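Transposon Tn7 transposition protein TnsA (Escherichia coli, PDB 1T0F) forms the Tn7 transposase together with TnsB and, as a restriction enzyme-like endonuclease, breaks the 5' DNA strands at the transposon ends. Local coordinates at residues R49-S52 with R57-H60. Residues are numbered along the deposited sequence; the frame is centred on the assembly and turned at random.
Sequences RIYS and RVHH
The R49 guanidinium and the H60 imidazole have planes 20° apart, with H60 CE1 over one guanidinium face, toward the rim, V58 CG1 over the opposite one and V58 O at its edge. R49 NH1 comes too close to H60 NE2 without a hydrogen bond, so the arginine tip is doubtfully placed. R49 CD sits above the face of the H60 ring, 3.5 Å from its centroid, as a CH-pi contact; bends at chi2 (-81°) and chi3 (-101°) carry the chain across to the neighbouring strand, alongside the ring. H60 ND1 accepts a hydrogen bond from V38 N, which helps set the turn of the ring. On the other side of the sheet, the H59 ring has R57 CZ over one face and I50 O in plane at its edge, while S52 CB lies 3.1 Å from H59 NE2, itself hydrogen-bonded to T55 OG1. The strands form an antiparallel beta hairpin beside helix 64-75, whose F70 meets I50, S52 and H59; this helix carries the catalytic E66. I50 and H59 are the hydrogen-bonded pair, I50 N to H59 O at 3.1 Å and H59 N to I50 O at 2.7 Å. S52 N donates a hydrogen bond to R57 O (2.9 Å) at the loop end of the hairpin. With an alanine at H60, R49 CD would probably lose the ring face and V38 N its acceptor. Buried R57 and H59 ND1 share E84, R57 through a salt bridge and H59 through a hydrogen bond.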
loop_
_atom_site.group_PDB
_atom_site.type_symbol
_atom_site.label_atom_id
_atom_site.label_comp_id
_atom_site.label_asym_id
_atom_site.label_seq_id
_atom_site.Cartn_x
_atom_site.Cartn_y
_atom_site.Cartn_z
ATOM N N ARG A 49 -3.978 -3.407 9.449
ATOM C CA ARG A 49 -3.334 -2.381 10.248
ATOM C C ARG A 49 -1.947 -2.967 10.444
ATOM O O ARG A 49 -1.798 -4.056 11.002
ATOM C CB ARG A 49 -4.055 -2.216 11.585
ATOM C CG ARG A 49 -5.371 -1.464 11.459
ATOM C CD ARG A 49 -5.123 0.027 11.419
ATOM N NE ARG A 49 -5.399 0.647 12.715
ATOM C CZ ARG A 49 -4.730 1.684 13.215
ATOM N NH1 ARG A 49 -3.728 2.225 12.534
ATOM N NH2 ARG A 49 -5.075 2.190 14.391
ATOM N N ILE A 50 -0.929 -2.268 9.965
ATOM C CA ILE A 50 0.413 -2.804 10.080
ATOM C C ILE A 50 1.458 -1.784 10.501
ATOM O O ILE A 50 1.480 -0.647 10.031
ATOM C CB ILE A 50 0.831 -3.485 8.749
ATOM C CG1 ILE A 50 2.188 -4.178 8.909
ATOM C CG2 ILE A 50 0.886 -2.463 7.636
ATOM C CD1 ILE A 50 2.470 -5.194 7.819
ATOM N N TYR A 51 2.326 -2.218 11.404
ATOM C CA TYR A 51 3.391 -1.367 11.916
ATOM C C TYR A 51 4.509 -1.241 10.886
ATOM O O TYR A 51 4.825 -2.202 10.176
ATOM C CB TYR A 51 3.940 -1.963 13.213
ATOM C CG TYR A 51 5.050 -1.153 13.829
ATOM C CD1 TYR A 51 4.780 0.045 14.486
ATOM C CD2 TYR A 51 6.377 -1.575 13.742
ATOM C CE1 TYR A 51 5.806 0.807 15.047
ATOM C CE2 TYR A 51 7.410 -0.820 14.297
ATOM C CZ TYR A 51 7.113 0.368 14.947
ATOM O OH TYR A 51 8.127 1.117 15.504
ATOM N N SER A 52 5.100 -0.051 10.805
ATOM C CA SER A 52 6.194 0.220 9.871
ATOM C C SER A 52 7.452 0.630 10.624
ATOM O O SER A 52 7.386 1.490 11.499
ATOM C CB SER A 52 5.819 1.357 8.923
ATOM O OG SER A 52 6.982 1.975 8.380
ATOM N N ARG A 57 4.843 4.283 12.519
ATOM C CA ARG A 57 3.377 4.318 12.610
ATOM C C ARG A 57 2.721 2.989 12.293
ATOM O O ARG A 57 3.340 2.090 11.711
ATOM C CB ARG A 57 2.774 5.309 11.602
ATOM C CG ARG A 57 3.096 6.776 11.779
ATOM C CD ARG A 57 2.158 7.648 10.911
ATOM N NE ARG A 57 2.379 7.510 9.467
ATOM C CZ ARG A 57 1.596 6.823 8.634
ATOM N NH1 ARG A 57 0.517 6.191 9.081
ATOM N NH2 ARG A 57 1.895 6.771 7.341
ATOM N N VAL A 58 1.447 2.883 12.670
ATOM C CA VAL A 58 0.648 1.712 12.338
ATOM C C VAL A 58 -0.131 2.242 11.132
ATOM O O VAL A 58 -0.932 3.176 11.261
ATOM C CB VAL A 58 -0.348 1.323 13.454
ATOM C CG1 VAL A 58 -1.369 0.324 12.905
ATOM C CG2 VAL A 58 0.401 0.698 14.627
ATOM N N HIS A 59 0.123 1.668 9.960
ATOM C CA HIS A 59 -0.529 2.119 8.739
ATOM C C HIS A 59 -1.895 1.494 8.513
ATOM O O HIS A 59 -2.194 0.421 9.029
ATOM C CB HIS A 59 0.361 1.824 7.531
ATOM C CG HIS A 59 1.658 2.569 7.543
ATOM N ND1 HIS A 59 1.945 3.581 6.652
ATOM C CD2 HIS A 59 2.736 2.464 8.355
ATOM C CE1 HIS A 59 3.148 4.066 6.913
ATOM N NE2 HIS A 59 3.648 3.405 7.942
ATOM N N HIS A 60 -2.701 2.185 7.712
ATOM C CA HIS A 60 -4.051 1.751 7.362
ATOM C C HIS A 60 -4.119 1.370 5.900
ATOM O O HIS A 60 -4.058 2.234 5.030
ATOM C CB HIS A 60 -5.044 2.881 7.608
ATOM C CG HIS A 60 -5.311 3.138 9.055
ATOM N ND1 HIS A 60 -6.432 2.659 9.697
ATOM C CD2 HIS A 60 -4.592 3.799 9.991
ATOM C CE1 HIS A 60 -6.393 3.017 10.968
ATOM N NE2 HIS A 60 -5.287 3.709 11.172
#